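Local coordinates for protein endoglucanase family 5 (Clostridium acetobutylicum ATCC 824, PDB 6PZ7) that hydrolyses beta-1,4-glucan chains as a family 5 endoglucanase of broad specificity, probably accepting other plant polysaccharides besides cellulose, at residues Val18-Gly23 / Tyr314-Arg319; Ile267-Ser272 / Val300-Gly305. All coordinates share one frame; numbering follows the deposited sequence.

The chain enters the barrel on strand 19-22, the first of eight parallel strands, and nearly 300 residues later the loop and short strand of 314-319 come back to lie against it. Interaction 1 closes that long loop. Interaction 2 falls wholly within it and closes a much shorter one: strand 265-270 leads into helix 278-294, which returns to strand 298-303 alongside. The two meet where the barrel shuts, since strands 298-303 and 19-22 are neighbours in the sheet, with probable hydrogen bonds from Asn21 N to Trp301 O and from Gly23 N to Asp303 O. Together they tie the first, seventh and eighth strands to the segment that follows the barrel.

Interaction 1: Val18-Gly23 / Tyr314-Arg319; sequences VGWNLG and YGILDR
Arg319 reaches back to Gly23 and hydrogen-bonds its carbonyl, NH2 to O at 3.1 Å. The bond is fairly straight, 158° at the hydrogen. It uses a lone pair in the carbonyl plane, and the oxygen lies close to the plane of the guanidinium. One face of that guanidinium rests on apolar carbon: Leu22 CD1 sits 3.7 Å from Arg319 NH1, and the rim of Trp20 comes in from the same side, its CH2 4.0 Å from Arg319 NE. The indole meets the guanidinium with its edge, the two planes 65° apart, so this is not a stack. Along the rest of the indole, Leu317 CD2 crosses at CZ2, 4.2 Å away, and Ile316 CG1 slides past NE1 at the ring edge. Trp20 CG is anti to the backbone N (chi1 -179°), which carries the ring out toward these side chains.

Further out, Trp20 NE1 donates to Asp303 OD2, the same oxygen that accepts from the backbone N of Ile316 and of Leu317. Thr25 OG1 bonds both Arg319 NH1 and Gly23 O, while Ile48 and Met44 of helix 42-51 pack beside the indole and the arginine. The buried guanidinium is thus held by Gly23 O at its edge, by Thr25 OG1 on NH1 and by carbon over one face, while three N-H groups converging on Asp303 OD2 would probably favour the charged form of that carboxylate.

Interaction 2: Ile267-Ser272 / Val300-Gly305; sequences IGQFGS and VWWDNG. Unlike the reference sequence in segment 267-272: Gln269 (reference Glu).
Phe270 CG stands between its own backbone N and carbonyl carbon (chi1 81°), and Trp301 CG lies anti to its N; these settings bring the two rings together at about a right angle. The contact is T-shaped: the edge of Trp301 points at the face of Phe270, with Trp301 CE3 3.9 Å from Phe270 CZ and the planes 78° apart. Gly271 lays its CA over a face of the same indole, a CH-pi contact 3.6 Å from CA to the centroid of the six-membered ring. Its backbone angles by themselves call for glycine. Ser272 follows at the far end of the ring, and Trp301 NE1 is taken by Tyr314 O.

Parallel backbone bonding joins the strands around the Phe270-Trp301 bridge. Phe270 N donates to Val300 O at 3.2 Å, and Trp302 N to Phe270 O at 2.9 Å, the latter bond almost straight. Val300 N makes only a weak bond to Ile267 O, while Gly268 O accepts from Asn21 ND2.

Gln269, where the reference sequence has Glu, lies side by side with Trp302, its CD 3.6 Å from Trp302 CE3; amide and ring planes are 26° apart, with NE2 over one indole face. Gln269 OE1 accepts from Arg57 NH1, and a 1,2-ethanediol, probably from the crystallisation liquor, lies about 4 Å from the Gln269 side chain. Gln269 and Trp302 sit at the C-terminal ends of the strands, consistent with their lining the substrate cleft. This is the seventh-to-eighth-strand beta-alpha-beta unit of a TIM barrel; in family 5 the end of the seventh strand carries the catalytic nucleophile, and Gln269 probably marks that position.

Interaction 1: Val18-Gly23 / Tyr314-Arg319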
loop_
_atom_site.group_PDB
_atom_site.type_symbol
_atom_site.label_atom_id
_atom_site.label_comp_id
_atom_site.label_asym_id
_atom_site.label_seq_id
_atom_site.Cartn_x
_atom_site.Cartn_y
_atom_site.Cartn_z
ATOM N N VAL A 18 -7.018 -9.839 -4.464
ATOM C CA VAL A 18 -5.776 -10.069 -3.729
ATOM C C VAL A 18 -4.687 -9.438 -4.576
ATOM O O VAL A 18 -4.734 -9.460 -5.815
ATOM C CB VAL A 18 -5.530 -11.563 -3.470
ATOM C CG1 VAL A 18 -5.309 -12.355 -4.762
ATOM C CG2 VAL A 18 -4.380 -11.744 -2.490
ATOM N N GLY A 19 -3.714 -8.840 -3.914
ATOM C CA GLY A 19 -2.678 -8.080 -4.594
ATOM C C GLY A 19 -1.257 -8.477 -4.232
ATOM O O GLY A 19 -0.989 -9.188 -3.243
ATOM N N TRP A 20 -0.338 -7.955 -5.039
ATOM C CA TRP A 20 1.103 -8.102 -4.883
ATOM C C TRP A 20 1.741 -6.730 -5.036
ATOM O O TRP A 20 1.407 -5.994 -5.965
ATOM C CB TRP A 20 1.614 -9.121 -5.904
ATOM C CG TRP A 20 3.082 -9.428 -5.892
ATOM C CD1 TRP A 20 3.682 -10.459 -5.216
ATOM C CD2 TRP A 20 4.105 -8.792 -6.674
ATOM N NE1 TRP A 20 5.026 -10.496 -5.537
ATOM C CE2 TRP A 20 5.315 -9.472 -6.406
ATOM C CE3 TRP A 20 4.124 -7.717 -7.552
ATOM C CZ2 TRP A 20 6.524 -9.126 -6.997
ATOM C CZ3 TRP A 20 5.312 -7.369 -8.149
ATOM C CH2 TRP A 20 6.506 -8.068 -7.868
ATOM N N ASN A 21 2.650 -6.384 -4.127
ATOM C CA ASN A 21 3.414 -5.145 -4.186
ATOM C C ASN A 21 4.704 -5.310 -4.982
ATOM O O ASN A 21 5.522 -6.210 -4.681
ATOM C CB ASN A 21 3.859 -4.681 -2.794
ATOM C CG ASN A 21 2.809 -3.930 -1.999
ATOM O OD1 ASN A 21 2.671 -2.726 -2.169
ATOM N ND2 ASN A 21 2.121 -4.639 -1.121
ATOM N N LEU A 22 4.949 -4.361 -5.882
ATOM C CA LEU A 22 6.244 -4.202 -6.562
ATOM C C LEU A 22 7.187 -3.423 -5.642
ATOM O O LEU A 22 7.499 -2.260 -5.850
ATOM C CB LEU A 22 6.039 -3.508 -7.892
ATOM C CG LEU A 22 7.256 -3.387 -8.798
ATOM C CD1 LEU A 22 7.654 -4.764 -9.366
ATOM C CD2 LEU A 22 6.947 -2.392 -9.912
ATOM N N GLY A 23 7.589 -4.062 -4.540
ATOM C CA GLY A 23 8.314 -3.357 -3.486
ATOM C C GLY A 23 9.795 -3.174 -3.745
ATOM O O GLY A 23 10.419 -3.926 -4.512
ATOM N N TYR A 314 11.079 -10.521 2.412
ATOM C CA TYR A 314 9.663 -10.702 2.123
ATOM C C TYR A 314 9.383 -11.197 0.706
ATOM O O TYR A 314 8.205 -11.477 0.372
ATOM C CB TYR A 314 8.912 -9.352 2.320
ATOM C CG TYR A 314 8.822 -8.886 3.745
ATOM C CD1 TYR A 314 7.845 -9.383 4.576
ATOM C CD2 TYR A 314 9.677 -7.911 4.239
ATOM C CE1 TYR A 314 7.736 -8.956 5.881
ATOM C CE2 TYR A 314 9.553 -7.444 5.545
ATOM C CZ TYR A 314 8.588 -8.000 6.347
ATOM O OH TYR A 314 8.420 -7.594 7.677
ATOM N N GLY A 315 10.394 -11.292 -0.146
ATOM C CA GLY A 315 10.163 -11.642 -1.537
ATOM C C GLY A 315 9.683 -13.064 -1.707
ATOM O O GLY A 315 10.202 -13.988 -1.087
ATOM N N ILE A 316 8.754 -13.255 -2.632
ATOM C CA ILE A 316 8.254 -14.578 -2.970
ATOM C C ILE A 316 8.426 -14.914 -4.447
ATOM O O ILE A 316 8.395 -16.107 -4.796
ATOM C CB ILE A 316 6.793 -14.803 -2.477
ATOM C CG1 ILE A 316 5.839 -13.796 -3.090
ATOM C CG2 ILE A 316 6.762 -14.720 -0.938
ATOM C CD1 ILE A 316 4.353 -13.986 -2.699
ATOM N N LEU A 317 8.612 -13.912 -5.311
ATOM C CA LEU A 317 8.961 -14.091 -6.718
ATOM C C LEU A 317 10.452 -13.807 -6.893
ATOM O O LEU A 317 10.942 -12.773 -6.399
ATOM C CB LEU A 317 8.160 -13.118 -7.579
ATOM C CG LEU A 317 8.457 -13.126 -9.081
ATOM C CD1 LEU A 317 8.113 -14.446 -9.710
ATOM C CD2 LEU A 317 7.721 -12.008 -9.777
ATOM N N ASP A 318 11.176 -14.679 -7.581
ATOM C CA ASP A 318 12.521 -14.358 -8.042
ATOM C C ASP A 318 12.324 -13.689 -9.395
ATOM O O ASP A 318 11.981 -14.346 -10.391
ATOM C CB ASP A 318 13.390 -15.615 -8.141
ATOM C CG ASP A 318 14.797 -15.321 -8.648
ATOM O OD1 ASP A 318 15.031 -14.323 -9.364
ATOM O OD2 ASP A 318 15.700 -16.179 -8.409
ATOM N N ARG A 319 12.509 -12.362 -9.424
ATOM C CA ARG A 319 12.222 -11.597 -10.628
ATOM C C ARG A 319 13.249 -11.851 -11.716
ATOM O O ARG A 319 12.941 -11.673 -12.902
ATOM C CB ARG A 319 12.227 -10.119 -10.309
ATOM C CG ARG A 319 11.178 -9.727 -9.296
ATOM C CD ARG A 319 11.202 -8.254 -9.005
ATOM N NE ARG A 319 10.493 -7.935 -7.778
ATOM C CZ ARG A 319 10.430 -6.719 -7.261
ATOM N NH1 ARG A 319 10.937 -5.690 -7.921
ATOM N NH2 ARG A 319 9.869 -6.546 -6.076
#

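Interaction 2: Ile267-Ser272 / Val300-Gly305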
loop_
_atom_site.group_PDB
_atom_site.type_symbol
_atom_site.label_atom_id
_atom_site.label_comp_id
_atom_site.label_asym_id
_atom_site.label_seq_id
_atom_site.Cartn_x
_atom_site.Cartn_y
_atom_site.Cartn_z
ATOM N N ILE A 267 -6.012 -3.772 3.041
ATOM C CA ILE A 267 -4.742 -3.970 3.745
ATOM C C ILE A 267 -3.677 -3.991 2.654
ATOM O O ILE A 267 -3.418 -5.017 2.005
ATOM C CB ILE A 267 -4.760 -5.208 4.627
ATOM C CG1 ILE A 267 -5.761 -5.000 5.777
ATOM C CG2 ILE A 267 -3.359 -5.487 5.150
ATOM C CD1 ILE A 267 -5.997 -6.233 6.649
ATOM N N GLY A 268 -3.058 -2.830 2.406
ATOM C CA GLY A 268 -2.179 -2.664 1.276
ATOM C C GLY A 268 -0.797 -3.216 1.448
ATOM O O GLY A 268 -0.050 -3.291 0.456
ATOM N N GLN A 269 -0.426 -3.625 2.656
ATOM C CA GLN A 269 0.791 -4.388 2.928
ATOM C C GLN A 269 0.499 -5.378 4.044
ATOM O O GLN A 269 0.049 -4.999 5.133
ATOM C CB GLN A 269 1.969 -3.531 3.364
ATOM C CG GLN A 269 2.391 -2.476 2.322
ATOM C CD GLN A 269 3.612 -1.661 2.678
ATOM O OE1 GLN A 269 3.853 -0.606 2.045
ATOM N NE2 GLN A 269 4.324 -2.041 3.666
ATOM N N PHE A 270 0.871 -6.637 3.799
ATOM C CA PHE A 270 1.030 -7.668 4.832
ATOM C C PHE A 270 2.091 -8.619 4.313
ATOM O O PHE A 270 2.484 -8.556 3.155
ATOM C CB PHE A 270 -0.269 -8.373 5.184
ATOM C CG PHE A 270 -0.698 -9.485 4.232
ATOM C CD1 PHE A 270 -0.969 -9.265 2.902
ATOM C CD2 PHE A 270 -0.864 -10.783 4.721
ATOM C CE1 PHE A 270 -1.349 -10.281 2.056
ATOM C CE2 PHE A 270 -1.266 -11.805 3.879
ATOM C CZ PHE A 270 -1.514 -11.547 2.549
ATOM N N GLY A 271 2.532 -9.546 5.141
ATOM C CA GLY A 271 3.512 -10.529 4.714
ATOM C C GLY A 271 4.281 -11.070 5.892
ATOM O O GLY A 271 4.039 -10.702 7.045
ATOM N N SER A 272 5.224 -11.955 5.576
ATOM C CA SER A 272 6.144 -12.523 6.567
ATOM C C SER A 272 7.503 -12.701 5.933
ATOM O O SER A 272 7.609 -12.901 4.715
ATOM C CB SER A 272 5.609 -13.871 7.082
ATOM O OG SER A 272 5.503 -14.822 6.004
ATOM N N VAL A 300 -2.844 -7.223 0.209
ATOM C CA VAL A 300 -1.801 -7.035 -0.810
ATOM C C VAL A 300 -0.456 -7.411 -0.177
ATOM O O VAL A 300 -0.004 -6.760 0.769
ATOM C CB VAL A 300 -1.772 -5.596 -1.323
ATOM C CG1 VAL A 300 -0.795 -5.464 -2.494
ATOM C CG2 VAL A 300 -3.159 -5.101 -1.727
ATOM N N TRP A 301 0.164 -8.489 -0.669
ATOM C CA TRP A 301 1.427 -8.992 -0.125
ATOM C C TRP A 301 2.581 -8.051 -0.418
ATOM O O TRP A 301 2.715 -7.574 -1.548
ATOM C CB TRP A 301 1.729 -10.366 -0.760
ATOM C CG TRP A 301 2.987 -11.003 -0.209
ATOM C CD1 TRP A 301 4.246 -10.815 -0.649
ATOM C CD2 TRP A 301 3.078 -11.901 0.899
ATOM N NE1 TRP A 301 5.134 -11.519 0.120
ATOM C CE2 TRP A 301 4.433 -12.209 1.065
ATOM C CE3 TRP A 301 2.142 -12.507 1.755
ATOM C CZ2 TRP A 301 4.870 -13.089 2.039
ATOM C CZ3 TRP A 301 2.583 -13.391 2.702
ATOM C CH2 TRP A 301 3.933 -13.658 2.844
ATOM N N TRP A 302 3.415 -7.775 0.576
ATOM C CA TRP A 302 4.634 -6.990 0.381
ATOM C C TRP A 302 5.779 -7.875 -0.126
ATOM O O TRP A 302 6.262 -8.743 0.584
ATOM C CB TRP A 302 5.060 -6.309 1.683
ATOM C CG TRP A 302 6.301 -5.465 1.504
ATOM C CD1 TRP A 302 7.567 -5.776 1.925
ATOM C CD2 TRP A 302 6.397 -4.240 0.783
ATOM N NE1 TRP A 302 8.440 -4.805 1.511
ATOM C CE2 TRP A 302 7.755 -3.850 0.808
ATOM C CE3 TRP A 302 5.481 -3.435 0.109
ATOM C CZ2 TRP A 302 8.208 -2.665 0.207
ATOM C CZ3 TRP A 302 5.933 -2.251 -0.486
ATOM C CH2 TRP A 302 7.286 -1.887 -0.418
ATOM N N ASP A 303 6.227 -7.626 -1.350
ATOM C CA ASP A 303 7.314 -8.355 -1.996
ATOM C C ASP A 303 8.403 -7.337 -2.317
ATOM O O ASP A 303 8.235 -6.477 -3.187
ATOM C CB ASP A 303 6.841 -9.110 -3.244
ATOM C CG ASP A 303 7.913 -9.978 -3.823
ATOM O OD1 ASP A 303 9.065 -9.508 -3.886
ATOM O OD2 ASP A 303 7.609 -11.124 -4.208
ATOM N N ASN A 304 9.546 -7.435 -1.661
ATOM C CA ASN A 304 10.677 -6.528 -1.892
ATOM C C ASN A 304 11.796 -7.153 -2.702
ATOM O O ASN A 304 12.868 -6.558 -2.831
ATOM C CB ASN A 304 11.171 -5.920 -0.583
ATOM C CG ASN A 304 11.691 -6.953 0.397
ATOM O OD1 ASN A 304 11.702 -8.162 0.130
ATOM N ND2 ASN A 304 12.086 -6.468 1.553
ATOM N N GLY A 305 11.594 -8.348 -3.238
ATOM C CA GLY A 305 12.615 -8.972 -4.064
ATOM C C GLY A 305 13.708 -9.667 -3.287
ATOM O O GLY A 305 14.719 -10.077 -3.895
#